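PDB 7NED: urocanate hydratase from Paenibacillus sp. Soil724D2, which acts as a thiourocanate hydratase in bacterial ergothioneine breakdown, with NAD+ as its bound cofactor. Local coordinates for residues Y42-A48 with W119-A125; M25-V29 with W127-G131; I91-N95 with A124-Q128; A49-S54 with Q74-P78. All blocks are in the same frame, centred on the assembly; numbering follows the deposited sequence.

Interaction 1 of 4, residues Y42-A48 with W119-A125. With URO ((2E)-3-(1H-imidazol-4-yl)acrylic acid), chain B; NAD (nicotinamide-adenine-dinucleotide), chain C.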
loop_
_atom_site.group_PDB
_atom_site.type_symbol
_atom_site.label_atom_id
_atom_site.label_comp_id
_atom_site.label_asym_id
_atom_site.label_seq_id
_atom_site.Cartn_x
_atom_site.Cartn_y
_atom_site.Cartn_z
ATOM N N TYR A 42 -21.370 2.577 7.177
ATOM C CA TYR A 42 -22.060 3.009 5.972
ATOM C C TYR A 42 -21.678 2.064 4.836
ATOM O O TYR A 42 -20.902 1.106 5.025
ATOM C CB TYR A 42 -21.732 4.481 5.680
ATOM C CG TYR A 42 -20.339 4.741 5.158
ATOM C CD1 TYR A 42 -19.247 4.741 5.994
ATOM C CD2 TYR A 42 -20.132 4.981 3.809
ATOM C CE1 TYR A 42 -17.945 5.007 5.504
ATOM C CE2 TYR A 42 -18.863 5.221 3.305
ATOM C CZ TYR A 42 -17.770 5.232 4.179
ATOM O OH TYR A 42 -16.520 5.498 3.695
ATOM N N ALA A 43 -22.244 2.311 3.657
ATOM C CA ALA A 43 -21.847 1.574 2.445
ATOM C C ALA A 43 -21.986 0.061 2.625
ATOM O O ALA A 43 -21.175 -0.735 2.123
ATOM C CB ALA A 43 -20.430 1.938 2.028
ATOM N N ALA A 44 -23.006 -0.338 3.380
ATOM C CA ALA A 44 -23.487 -1.718 3.476
ATOM C C ALA A 44 -22.614 -2.593 4.363
ATOM O O ALA A 44 -23.125 -3.400 5.153
ATOM C CB ALA A 44 -23.604 -2.368 2.094
ATOM N N LEU A 45 -21.293 -2.474 4.231
ATOM C CA LEU A 45 -20.444 -3.326 5.059
ATOM C C LEU A 45 -19.135 -2.640 5.455
ATOM O O LEU A 45 -18.182 -3.331 5.834
ATOM C CB LEU A 45 -20.191 -4.651 4.339
ATOM C CG LEU A 45 -19.255 -4.609 3.131
ATOM C CD1 LEU A 45 -18.814 -6.063 2.784
ATOM C CD2 LEU A 45 -19.904 -3.928 1.886
ATOM N N ALA A 46 -19.081 -1.308 5.422
ATOM C CA ALA A 46 -17.890 -0.595 5.864
ATOM C C ALA A 46 -17.913 -0.551 7.381
ATOM O O ALA A 46 -18.829 0.012 7.968
ATOM C CB ALA A 46 -17.838 0.805 5.266
ATOM N N LYS A 47 -16.923 -1.162 8.022
ATOM C CA LYS A 47 -16.998 -1.386 9.452
ATOM C C LYS A 47 -15.981 -0.538 10.201
ATOM O O LYS A 47 -14.891 -0.233 9.696
ATOM C CB LYS A 47 -16.772 -2.874 9.736
ATOM C CG LYS A 47 -17.927 -3.755 9.238
ATOM C CD LYS A 47 -17.817 -5.165 9.772
ATOM C CE LYS A 47 -19.052 -6.008 9.500
ATOM N NZ LYS A 47 -19.528 -6.724 10.742
ATOM N N ALA A 48 -16.326 -0.208 11.436
ATOM C CA ALA A 48 -15.454 0.587 12.282
ATOM C C ALA A 48 -14.361 -0.232 12.940
ATOM O O ALA A 48 -13.380 0.351 13.417
ATOM C CB ALA A 48 -16.281 1.272 13.371
ATOM N N TRP A 119 -13.889 -4.883 5.602
ATOM C CA TRP A 119 -13.726 -3.710 4.717
ATOM C C TRP A 119 -13.891 -2.448 5.547
ATOM O O TRP A 119 -14.851 -2.332 6.302
ATOM C CB TRP A 119 -14.751 -3.666 3.584
ATOM C CG TRP A 119 -14.599 -2.484 2.642
ATOM C CD1 TRP A 119 -13.444 -2.039 2.061
ATOM C CD2 TRP A 119 -15.638 -1.615 2.164
ATOM N NE1 TRP A 119 -13.698 -0.957 1.251
ATOM C CE2 TRP A 119 -15.035 -0.682 1.294
ATOM C CE3 TRP A 119 -17.008 -1.525 2.404
ATOM C CZ2 TRP A 119 -15.753 0.337 0.677
ATOM C CZ3 TRP A 119 -17.731 -0.521 1.782
ATOM C CH2 TRP A 119 -17.108 0.390 0.918
ATOM N N GLY A 120 -12.960 -1.491 5.397
ATOM C CA GLY A 120 -13.042 -0.295 6.213
ATOM C C GLY A 120 -13.768 0.876 5.585
ATOM O O GLY A 120 -13.758 1.970 6.164
ATOM N N GLY A 121 -14.418 0.681 4.441
ATOM C CA GLY A 121 -14.894 1.818 3.682
ATOM C C GLY A 121 -13.745 2.762 3.372
ATOM O O GLY A 121 -12.576 2.359 3.237
ATOM N N LEU A 122 -14.085 4.043 3.195
ATOM C CA LEU A 122 -13.045 5.054 3.223
ATOM C C LEU A 122 -12.872 5.590 4.634
ATOM O O LEU A 122 -11.778 5.508 5.208
ATOM C CB LEU A 122 -13.373 6.201 2.240
ATOM C CG LEU A 122 -13.553 5.771 0.793
ATOM C CD1 LEU A 122 -13.682 6.964 -0.159
ATOM C CD2 LEU A 122 -12.392 4.878 0.380
ATOM N N THR A 123 -13.962 6.046 5.254
ATOM C CA THR A 123 -13.830 6.707 6.541
ATOM C C THR A 123 -14.379 5.891 7.711
ATOM O O THR A 123 -14.400 6.406 8.830
ATOM C CB THR A 123 -14.529 8.053 6.495
ATOM O OG1 THR A 123 -15.884 7.830 6.101
ATOM C CG2 THR A 123 -13.832 8.997 5.503
ATOM N N ALA A 124 -14.827 4.652 7.494
ATOM C CA ALA A 124 -15.424 3.887 8.598
ATOM C C ALA A 124 -14.350 3.384 9.560
ATOM O O ALA A 124 -14.378 3.683 10.760
ATOM C CB ALA A 124 -16.240 2.706 8.062
ATOM N N ALA A 125 -13.395 2.606 9.052
ATOM C CA ALA A 125 -12.442 1.988 9.972
ATOM C C ALA A 125 -11.414 2.968 10.499
ATOM O O ALA A 125 -10.709 2.639 11.466
ATOM C CB ALA A 125 -11.734 0.822 9.313
HETATM O OAA URO B . -17.585 11.183 3.616
HETATM C CAI URO B . -17.361 9.998 4.109
HETATM O OAB URO B . -17.244 9.793 5.252
HETATM C CAC URO B . -17.208 8.853 3.196
HETATM C CAD URO B . -17.303 9.034 1.905
HETATM C CAJ URO B . -17.134 7.827 1.186
HETATM C CAF URO B . -17.452 7.574 -0.115
HETATM N NAH URO B . -17.314 6.241 -0.400
HETATM C CAE URO B . -16.907 5.698 0.725
HETATM N NAG URO B . -16.785 6.612 1.713
HETATM P PA NAD C . -25.767 2.391 2.290
HETATM O O1A NAD C . -25.674 0.895 2.001
HETATM O O2A NAD C . -25.910 3.008 3.622
HETATM O O5B NAD C . -27.248 2.788 1.569
HETATM C C5B NAD C . -27.466 2.197 0.352
HETATM C C4B NAD C . -29.015 2.472 0.069
HETATM O O4B NAD C . -29.454 1.906 -1.134
HETATM C C3B NAD C . -29.732 1.727 1.241
HETATM O O3B NAD C . -30.629 2.564 1.844
HETATM C C2B NAD C . -30.461 0.563 0.502
HETATM O O2B NAD C . -31.716 0.296 1.013
HETATM C C1B NAD C . -30.699 1.240 -0.844
HETATM N N9A NAD C . -30.867 0.319 -1.969
HETATM C C8A NAD C . -30.218 -0.882 -2.236
HETATM N N7A NAD C . -30.622 -1.453 -3.344
HETATM C C5A NAD C . -31.571 -0.579 -3.859
HETATM C C6A NAD C . -32.381 -0.620 -5.015
HETATM N N6A NAD C . -32.300 -1.640 -5.898
HETATM N N1A NAD C . -33.247 0.400 -5.273
HETATM C C2A NAD C . -33.304 1.380 -4.337
HETATM N N3A NAD C . -32.606 1.550 -3.203
HETATM C C4A NAD C . -31.741 0.535 -2.992
HETATM O O3 NAD C . -24.667 2.900 1.296
HETATM P PN NAD C . -24.143 4.404 1.390
HETATM O O1N NAD C . -23.162 4.812 2.449
HETATM O O2N NAD C . -25.297 5.307 1.008
HETATM O O5D NAD C . -23.147 4.563 -0.007
HETATM C C5D NAD C . -23.829 4.246 -1.233
HETATM C C4D NAD C . -22.830 4.262 -2.356
HETATM O O4D NAD C . -22.039 5.436 -2.323
HETATM C C3D NAD C . -21.817 3.066 -1.958
HETATM O O3D NAD C . -21.459 2.295 -3.099
HETATM C C2D NAD C . -20.542 3.819 -1.427
HETATM O O2D NAD C . -19.339 3.238 -1.727
HETATM C C1D NAD C . -20.733 4.942 -2.496
HETATM N N1N NAD C . -19.794 6.073 -2.476
HETATM C C2N NAD C . -18.538 5.679 -2.896
HETATM C C3N NAD C . -17.509 6.597 -3.024
HETATM C C7N NAD C . -16.138 6.041 -3.436
HETATM O O7N NAD C . -15.273 6.699 -4.012
HETATM N N7N NAD C . -15.848 4.739 -3.066
HETATM C C4N NAD C . -17.815 7.934 -2.732
HETATM C C5N NAD C . -19.103 8.287 -2.330
HETATM C C6N NAD C . -20.124 7.328 -2.218
HETATM O O HOH W 1 -16.533 -5.589 6.028
HETATM O O HOH W 2 -10.487 0.076 12.919
#
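Residues 42-48 form a tight turn that lies along the loop 119-125. The backbones come close: the CA atoms of Ala46 and Gly121 are 4.4 Å apart, and those of Ala48 and Ala125 4.0 Å. Lys47 N donates to Trp119 O at 2.9 Å. A water bridges the backbones, donating to Leu45 O and accepting from Trp119 N, each at 2.8 Å. A CB on Gly121 would clash with Ala46 CB, so glycine lets the two segments approach. Trp119 packs against the turn. Its CZ3 is 3.7 Å from both Ala43 CB and Ala46 CB, and its CE3 is 3.8 Å from Leu45 CD2. Tyr42 reaches across with its hydroxyl. Tyr42 OH accepts from Leu122 N at 2.9 Å and from Thr123 N at 3.0 Å. The same OH lies only 2.3 Å from URO NAG, on the imidazole of urocanate. Thr123 OG1 donates to URO OAB, a carboxylate oxygen, at 2.5 Å. Ala43 N donates to NAD O1N, a phosphate oxygen, at 2.9 Å. Arg352 also binds the urocanate. The two segments build one wall of the urocanase active site, where urocanate and NAD+ bind next to each other, the imidazole edge close to the nicotinamide.

Interaction 2 of 4, residues M25-V29 with W127-G131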
loop_
_atom_site.group_PDB
_atom_site.type_symbol
_atom_site.label_atom_id
_atom_site.label_comp_id
_atom_site.label_asym_id
_atom_site.label_seq_id
_atom_site.Cartn_x
_atom_site.Cartn_y
_atom_site.Cartn_z
ATOM N N MET A 25 -14.062 9.918 18.160
ATOM C CA MET A 25 -14.380 9.746 16.748
ATOM C C MET A 25 -14.820 8.313 16.463
ATOM O O MET A 25 -15.726 8.065 15.644
ATOM C CB MET A 25 -13.150 10.136 15.921
ATOM C CG MET A 25 -12.933 11.612 15.920
ATOM S SD MET A 25 -11.554 11.977 14.880
ATOM C CE MET A 25 -12.301 12.123 13.230
ATOM N N LEU A 26 -14.180 7.352 17.118
ATOM C CA LEU A 26 -14.646 5.969 17.014
ATOM C C LEU A 26 -16.096 5.847 17.483
ATOM O O LEU A 26 -16.952 5.278 16.787
ATOM C CB LEU A 26 -13.719 5.038 17.814
ATOM C CG LEU A 26 -14.199 3.614 18.053
ATOM C CD1 LEU A 26 -14.499 2.868 16.744
ATOM C CD2 LEU A 26 -13.197 2.832 18.887
ATOM N N GLU A 27 -16.394 6.393 18.660
ATOM C CA GLU A 27 -17.758 6.348 19.151
ATOM C C GLU A 27 -18.694 7.041 18.181
ATOM O O GLU A 27 -19.819 6.576 17.938
ATOM C CB GLU A 27 -17.826 7.005 20.520
ATOM C CG GLU A 27 -17.086 6.213 21.572
ATOM C CD GLU A 27 -16.946 6.967 22.865
ATOM O OE1 GLU A 27 -16.837 8.201 22.865
ATOM O OE2 GLU A 27 -16.964 6.305 23.918
ATOM N N ASN A 28 -18.235 8.164 17.620
ATOM C CA ASN A 28 -19.077 8.995 16.764
ATOM C C ASN A 28 -19.437 8.294 15.451
ATOM O O ASN A 28 -20.557 8.460 14.953
ATOM C CB ASN A 28 -18.374 10.326 16.485
ATOM C CG ASN A 28 -19.278 11.323 15.782
ATOM O OD1 ASN A 28 -20.416 11.556 16.224
ATOM N ND2 ASN A 28 -18.779 11.931 14.685
ATOM N N VAL A 29 -18.508 7.533 14.844
ATOM C CA VAL A 29 -18.904 6.851 13.610
ATOM C C VAL A 29 -19.889 5.732 13.931
ATOM O O VAL A 29 -20.711 5.366 13.082
ATOM C CB VAL A 29 -17.706 6.309 12.792
ATOM C CG1 VAL A 29 -16.710 7.424 12.463
ATOM C CG2 VAL A 29 -17.010 5.154 13.507
ATOM N N TRP A 127 -12.531 6.080 11.338
ATOM C CA TRP A 127 -13.390 6.756 12.315
ATOM C C TRP A 127 -13.481 8.209 11.845
ATOM O O TRP A 127 -13.449 9.148 12.657
ATOM C CB TRP A 127 -12.735 6.711 13.685
ATOM C CG TRP A 127 -12.530 5.296 14.140
ATOM C CD1 TRP A 127 -13.030 4.130 13.599
ATOM C CD2 TRP A 127 -11.379 4.907 14.889
ATOM N NE1 TRP A 127 -12.349 3.029 14.128
ATOM C CE2 TRP A 127 -11.327 3.494 14.914
ATOM C CE3 TRP A 127 -10.409 5.632 15.590
ATOM C CZ2 TRP A 127 -10.351 2.799 15.623
ATOM C CZ3 TRP A 127 -9.437 4.925 16.319
ATOM C CH2 TRP A 127 -9.415 3.530 16.319
ATOM N N GLN A 128 -13.551 8.426 10.532
ATOM C CA GLN A 128 -13.515 9.791 10.003
ATOM C C GLN A 128 -14.851 10.228 9.411
ATOM O O GLN A 128 -14.957 11.337 8.864
ATOM C CB GLN A 128 -12.367 9.928 8.967
ATOM C CG GLN A 128 -11.018 9.695 9.634
ATOM C CD GLN A 128 -9.843 9.391 8.684
ATOM O OE1 GLN A 128 -10.007 8.866 7.564
ATOM N NE2 GLN A 128 -8.630 9.672 9.176
ATOM N N TYR A 129 -15.857 9.362 9.511
ATOM C CA TYR A 129 -17.191 9.597 9.015
ATOM C C TYR A 129 -17.885 10.543 9.971
ATOM O O TYR A 129 -17.705 10.426 11.192
ATOM C CB TYR A 129 -17.895 8.254 8.946
ATOM C CG TYR A 129 -19.293 8.241 8.430
ATOM C CD1 TYR A 129 -19.544 8.297 7.074
ATOM C CD2 TYR A 129 -20.355 8.096 9.300
ATOM C CE1 TYR A 129 -20.855 8.257 6.600
ATOM C CE2 TYR A 129 -21.663 8.059 8.837
ATOM C CZ TYR A 129 -21.893 8.139 7.473
ATOM O OH TYR A 129 -23.167 8.115 6.973
ATOM N N ILE A 130 -18.592 11.534 9.420
ATOM C CA ILE A 130 -19.287 12.487 10.275
ATOM C C ILE A 130 -20.793 12.421 10.102
ATOM O O ILE A 130 -21.493 13.268 10.637
ATOM C CB ILE A 130 -18.795 13.927 10.064
ATOM C CG1 ILE A 130 -19.090 14.423 8.610
ATOM C CG2 ILE A 130 -17.299 14.009 10.460
ATOM C CD1 ILE A 130 -18.918 15.904 8.419
ATOM N N GLY A 131 -21.303 11.405 9.402
ATOM C CA GLY A 131 -22.701 11.332 9.023
ATOM C C GLY A 131 -22.865 11.667 7.557
ATOM O O GLY A 131 -21.901 11.788 6.811
HETATM O O HOH W 3 -20.430 13.954 13.338
HETATM O O HOH W 4 -16.254 10.856 13.423
#
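This is helix-on-loop packing: helix 17-31 rests on the loop that runs from helix 105-113 to helix 133-150. Met25, Leu26 and Val29 are the bumps on the helix. Leu26 sits over one face of the Trp127 indole. Its CD1 is 3.6 Å from the centroid of the five-membered ring and 20° off the normal, a CH-pi contact. Val29 drops into a hollow of the loop backbone. Its CG1 lies 3.4 Å from Trp127 C, 3.4 Å from Tyr129 O and 3.8 Å from Tyr129 CB. Met25 also points toward the loop, and its CE meets Trp127 O at 3.2 Å. Trp127 has positive phi (74°), so the loop turns here. Trp127 NE1 donates to Ala48 O, so the indole is pinned as well as packed. Tyr129 continues from this buried seam into the pocket, where it touches urocanate and stacks on Tyr42. Asn28 stands back from the loop and is joined to it by water, while its OD1 accepts from Leu396 N. Asn28 ND2 donates at 3.0 Å to HOH 4, which in turn donates to Tyr129 O at 2.7 Å.

Interaction 3 of 4, residues I91-N95 with A124-Q128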
loop_
_atom_site.group_PDB
_atom_site.type_symbol
_atom_site.label_atom_id
_atom_site.label_comp_id
_atom_site.label_asym_id
_atom_site.label_seq_id
_atom_site.Cartn_x
_atom_site.Cartn_y
_atom_site.Cartn_z
ATOM N N ILE A 91 -2.043 6.528 16.065
ATOM C CA ILE A 91 -2.519 5.307 15.435
ATOM C C ILE A 91 -2.036 5.293 13.992
ATOM O O ILE A 91 -2.204 6.287 13.274
ATOM C CB ILE A 91 -4.057 5.214 15.478
ATOM C CG1 ILE A 91 -4.519 5.018 16.920
ATOM C CG2 ILE A 91 -4.532 4.029 14.642
ATOM C CD1 ILE A 91 -6.052 5.105 17.047
ATOM N N VAL A 92 -1.461 4.168 13.554
ATOM C CA VAL A 92 -1.363 3.889 12.130
ATOM C C VAL A 92 -2.180 2.636 11.892
ATOM O O VAL A 92 -2.114 1.687 12.680
ATOM C CB VAL A 92 0.091 3.709 11.622
ATOM C CG1 VAL A 92 0.899 4.991 11.895
ATOM C CG2 VAL A 92 0.745 2.492 12.269
ATOM N N MET A 93 -2.957 2.632 10.818
ATOM C CA MET A 93 -3.779 1.471 10.514
ATOM C C MET A 93 -3.779 1.190 9.020
ATOM O O MET A 93 -3.621 2.096 8.194
ATOM C CB MET A 93 -5.219 1.693 11.025
ATOM C CG MET A 93 -5.779 3.052 10.729
ATOM S SD MET A 93 -7.608 2.965 10.831
ATOM C CE MET A 93 -7.684 3.063 12.604
ATOM N N ALA A 94 -3.988 -0.075 8.671
ATOM C CA ALA A 94 -4.053 -0.483 7.273
ATOM C C ALA A 94 -5.157 -1.510 7.182
ATOM O O ALA A 94 -5.105 -2.530 7.879
ATOM C CB ALA A 94 -2.708 -1.043 6.776
ATOM N N ASN A 95 -6.206 -1.203 6.402
ATOM C CA ASN A 95 -7.443 -1.983 6.419
ATOM C C ASN A 95 -7.782 -2.517 5.029
ATOM O O ASN A 95 -7.912 -1.756 4.064
ATOM C CB ASN A 95 -8.599 -1.148 6.989
ATOM C CG ASN A 95 -8.319 -0.690 8.409
ATOM O OD1 ASN A 95 -7.993 -1.512 9.273
ATOM N ND2 ASN A 95 -8.403 0.611 8.654
ATOM N N ALA A 124 -14.827 4.652 7.494
ATOM C CA ALA A 124 -15.424 3.887 8.598
ATOM C C ALA A 124 -14.350 3.384 9.560
ATOM O O ALA A 124 -14.378 3.683 10.760
ATOM C CB ALA A 124 -16.240 2.706 8.062
ATOM N N ALA A 125 -13.395 2.606 9.052
ATOM C CA ALA A 125 -12.442 1.988 9.972
ATOM C C ALA A 125 -11.414 2.968 10.499
ATOM O O ALA A 125 -10.709 2.639 11.466
ATOM C CB ALA A 125 -11.734 0.822 9.313
ATOM N N ALA A 126 -11.297 4.146 9.888
ATOM C CA ALA A 126 -10.437 5.188 10.419
ATOM C C ALA A 126 -11.203 6.212 11.251
ATOM O O ALA A 126 -10.585 7.139 11.779
ATOM C CB ALA A 126 -9.693 5.885 9.275
ATOM N N TRP A 127 -12.531 6.080 11.338
ATOM C CA TRP A 127 -13.390 6.756 12.315
ATOM C C TRP A 127 -13.481 8.209 11.845
ATOM O O TRP A 127 -13.449 9.148 12.657
ATOM C CB TRP A 127 -12.735 6.711 13.685
ATOM C CG TRP A 127 -12.530 5.296 14.140
ATOM C CD1 TRP A 127 -13.030 4.130 13.599
ATOM C CD2 TRP A 127 -11.379 4.907 14.889
ATOM N NE1 TRP A 127 -12.349 3.029 14.128
ATOM C CE2 TRP A 127 -11.327 3.494 14.914
ATOM C CE3 TRP A 127 -10.409 5.632 15.590
ATOM C CZ2 TRP A 127 -10.351 2.799 15.623
ATOM C CZ3 TRP A 127 -9.437 4.925 16.319
ATOM C CH2 TRP A 127 -9.415 3.530 16.319
ATOM N N GLN A 128 -13.551 8.426 10.532
ATOM C CA GLN A 128 -13.515 9.791 10.003
ATOM C C GLN A 128 -14.851 10.228 9.411
ATOM O O GLN A 128 -14.957 11.337 8.864
ATOM C CB GLN A 128 -12.367 9.928 8.967
ATOM C CG GLN A 128 -11.018 9.695 9.634
ATOM C CD GLN A 128 -9.843 9.391 8.684
ATOM O OE1 GLN A 128 -10.007 8.866 7.564
ATOM N NE2 GLN A 128 -8.630 9.672 9.176
#
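Strand 91-95 belongs to the mixed eight-stranded sheet, and a type I beta turn, Ala124 to Trp127, packs on its face. The turn is closed by Trp127 N donating to Ala124 O at 3.1 Å. Side chains alternate along the strand. Ile91, Met93 and Asn95 point toward the turn, while Val92 and Ala94 pack on the second subunit. The polar term is modest. Asn95 ND2 makes a weak hydrogen bond to Met93 SD at 3.3 Å, which ties two neighbouring strand side chains together. Van der Waals contacts do most of the work. Met93 SD nestles against the turn, 3.2 Å from Ala125 O and 3.6 Å from Ala126 CA. Asn95 ND2 touches Ala125 CB at 3.4 Å. Ile91 CD1 reaches Trp127 CZ3 at 3.5 Å. The aromatic term is a CH-pi contact on the indole face opposite Leu26. There, Met93 CE lies 4.2 Å from the centroid of the Trp127 six-membered ring, 17° off its normal.

Interaction 4 of 4, residues A49-S54 with Q74-P78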
loop_
_atom_site.group_PDB
_atom_site.type_symbol
_atom_site.label_atom_id
_atom_site.label_comp_id
_atom_site.label_asym_id
_atom_site.label_seq_id
_atom_site.Cartn_x
_atom_site.Cartn_y
_atom_site.Cartn_z
ATOM N N ALA A 49 -14.549 -1.546 13.069
ATOM C CA ALA A 49 -13.557 -2.428 13.693
ATOM C C ALA A 49 -13.859 -3.826 13.207
ATOM O O ALA A 49 -14.909 -4.072 12.628
ATOM C CB ALA A 49 -13.599 -2.401 15.220
ATOM N N ARG A 50 -12.939 -4.757 13.463
ATOM C CA ARG A 50 -13.153 -6.065 12.861
ATOM C C ARG A 50 -14.286 -6.806 13.554
ATOM O O ARG A 50 -15.016 -7.562 12.911
ATOM C CB ARG A 50 -11.881 -6.909 12.890
ATOM C CG ARG A 50 -12.053 -8.149 12.045
ATOM C CD ARG A 50 -10.837 -9.014 12.052
ATOM N NE ARG A 50 -9.600 -8.284 11.679
ATOM C CZ ARG A 50 -8.412 -8.866 11.599
ATOM N NH1 ARG A 50 -8.305 -10.169 11.862
ATOM N NH2 ARG A 50 -7.327 -8.153 11.313
ATOM N N ASN A 51 -14.457 -6.588 14.844
ATOM C CA ASN A 51 -15.438 -7.329 15.631
ATOM C C ASN A 51 -15.487 -6.660 16.993
ATOM O O ASN A 51 -14.720 -5.729 17.275
ATOM C CB ASN A 51 -15.068 -8.814 15.722
ATOM C CG ASN A 51 -13.598 -9.008 16.070
ATOM O OD1 ASN A 51 -13.111 -8.414 17.037
ATOM N ND2 ASN A 51 -12.886 -9.805 15.279
ATOM N N TRP A 52 -16.433 -7.115 17.837
ATOM C CA TRP A 52 -16.630 -6.432 19.106
ATOM C C TRP A 52 -15.439 -6.619 20.028
ATOM O O TRP A 52 -15.013 -5.661 20.687
ATOM C CB TRP A 52 -17.940 -6.867 19.779
ATOM C CG TRP A 52 -19.107 -6.260 19.094
ATOM C CD1 TRP A 52 -20.019 -6.895 18.317
ATOM C CD2 TRP A 52 -19.473 -4.877 19.098
ATOM N NE1 TRP A 52 -20.931 -6.002 17.826
ATOM C CE2 TRP A 52 -20.639 -4.755 18.308
ATOM C CE3 TRP A 52 -18.940 -3.731 19.696
ATOM C CZ2 TRP A 52 -21.269 -3.534 18.085
ATOM C CZ3 TRP A 52 -19.580 -2.512 19.497
ATOM C CH2 TRP A 52 -20.745 -2.426 18.698
ATOM N N PRO A 53 -14.855 -7.811 20.090
ATOM C CA PRO A 53 -13.583 -7.948 20.826
ATOM C C PRO A 53 -12.538 -6.928 20.390
ATOM O O PRO A 53 -11.894 -6.305 21.242
ATOM C CB PRO A 53 -13.152 -9.377 20.509
ATOM C CG PRO A 53 -14.404 -10.103 20.190
ATOM C CD PRO A 53 -15.324 -9.093 19.529
ATOM N N SER A 54 -12.362 -6.727 19.080
ATOM C CA SER A 54 -11.409 -5.712 18.629
ATOM C C SER A 54 -11.807 -4.324 19.110
ATOM O O SER A 54 -10.956 -3.537 19.543
ATOM C CB SER A 54 -11.314 -5.737 17.105
ATOM O OG SER A 54 -10.753 -6.966 16.698
ATOM N N GLN A 74 -4.811 -3.373 12.364
ATOM C CA GLN A 74 -4.695 -4.133 11.120
ATOM C C GLN A 74 -6.073 -4.682 10.763
ATOM O O GLN A 74 -6.641 -5.489 11.516
ATOM C CB GLN A 74 -3.659 -5.264 11.283
ATOM C CG GLN A 74 -3.440 -6.154 10.068
ATOM C CD GLN A 74 -4.266 -7.440 10.109
ATOM O OE1 GLN A 74 -4.459 -8.036 11.173
ATOM N NE2 GLN A 74 -4.736 -7.879 8.944
ATOM N N SER A 75 -6.558 -4.332 9.567
ATOM C CA SER A 75 -7.954 -4.549 9.192
ATOM C C SER A 75 -8.883 -4.548 10.416
ATOM O O SER A 75 -9.594 -5.521 10.686
ATOM C CB SER A 75 -8.052 -5.848 8.387
ATOM O OG SER A 75 -7.480 -5.635 7.105
ATOM N N GLY A 76 -8.853 -3.461 11.181
ATOM C CA GLY A 76 -9.808 -3.242 12.232
ATOM C C GLY A 76 -9.505 -3.948 13.531
ATOM O O GLY A 76 -10.346 -3.919 14.443
ATOM N N LYS A 77 -8.327 -4.561 13.657
ATOM C CA LYS A 77 -7.985 -5.277 14.876
ATOM C C LYS A 77 -6.739 -4.649 15.495
ATOM O O LYS A 77 -5.738 -4.454 14.795
ATOM C CB LYS A 77 -7.749 -6.766 14.552
ATOM C CG LYS A 77 -7.441 -7.688 15.755
ATOM C CD LYS A 77 -6.936 -9.009 15.167
ATOM C CE LYS A 77 -6.190 -9.859 16.128
ATOM N NZ LYS A 77 -6.002 -11.184 15.464
ATOM N N PRO A 78 -6.769 -4.270 16.767
ATOM C CA PRO A 78 -5.567 -3.717 17.407
ATOM C C PRO A 78 -4.534 -4.829 17.606
ATOM O O PRO A 78 -4.862 -5.926 18.061
ATOM C CB PRO A 78 -6.099 -3.182 18.751
ATOM C CG PRO A 78 -7.185 -4.177 19.071
ATOM C CD PRO A 78 -7.847 -4.525 17.741
HETATM O O HOH W 5 -5.278 -10.568 11.884
#
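Arg50 is the centre of this contact. It meets a type I' beta turn, Gln74 to Lys77, which links strands 69-74 and 77-83 in a tight hairpin. The turn closes on itself: Gln74 N donates to Lys77 O at 2.8 Å, and Lys77 N to Gln74 O at 2.9 Å. Arg50 N donates to Gly76 O at 2.9 Å, and Arg50 NE to Ser75 O at 2.9 Å. Arg50 NH2 donates to Gln74 O at 2.8 Å and to Gln74 OE1 at 2.9 Å. Arg50 NH1 donates to a water at 3.1 Å, and that water donates to Gln74 OE1 at 2.8 Å; NH1 also bonds to Gly115 O. A CB on Gly76 would clash with Arg50 N. Beside the arginine, Asn51 is the N-cap of helix 52-64. Asn51 OD1 accepts from both Ser54 N and Ser54 OG, each at 2.8 Å. Lys77 CB covers one face of the guanidinium, yet Lys77 NZ and Arg50 NH1 are like charges 4.4 Å apart. Lys77 forms a salt bridge with Asp525 of the second subunit, and Ser75 OG and Gln74 NE2 bond to Asp459 of that subunit. Within the two segments, then, the arginine charge is met by carbonyl oxygens and water instead of a carboxylate, and the hairpin turn is held from within its own chain while facing the dimer partner.

In the fold
Along the chain, interactions 1 and 4 are nested inside the loop closed by interaction 2, and interaction 3 ends on the same segment. Interaction 4 closes before interaction 3 opens. Interactions 1, 2 and 3 meet on the loop between helices 105-113 and 133-150, centres 10 to 11 Å apart. Trp127 joins interactions 2 and 3: Leu26 and Met93 hold opposite faces of its indole, and its NE1 reaches Ala48 of interaction 1. Interactions 3 and 4 share the mixed sheet, where Ser75 N bonds to Ala94 O, and both touch the second subunit. The set runs from the urocanate and NAD+ pocket at interaction 1 to the dimer interface at interactions 3 and 4.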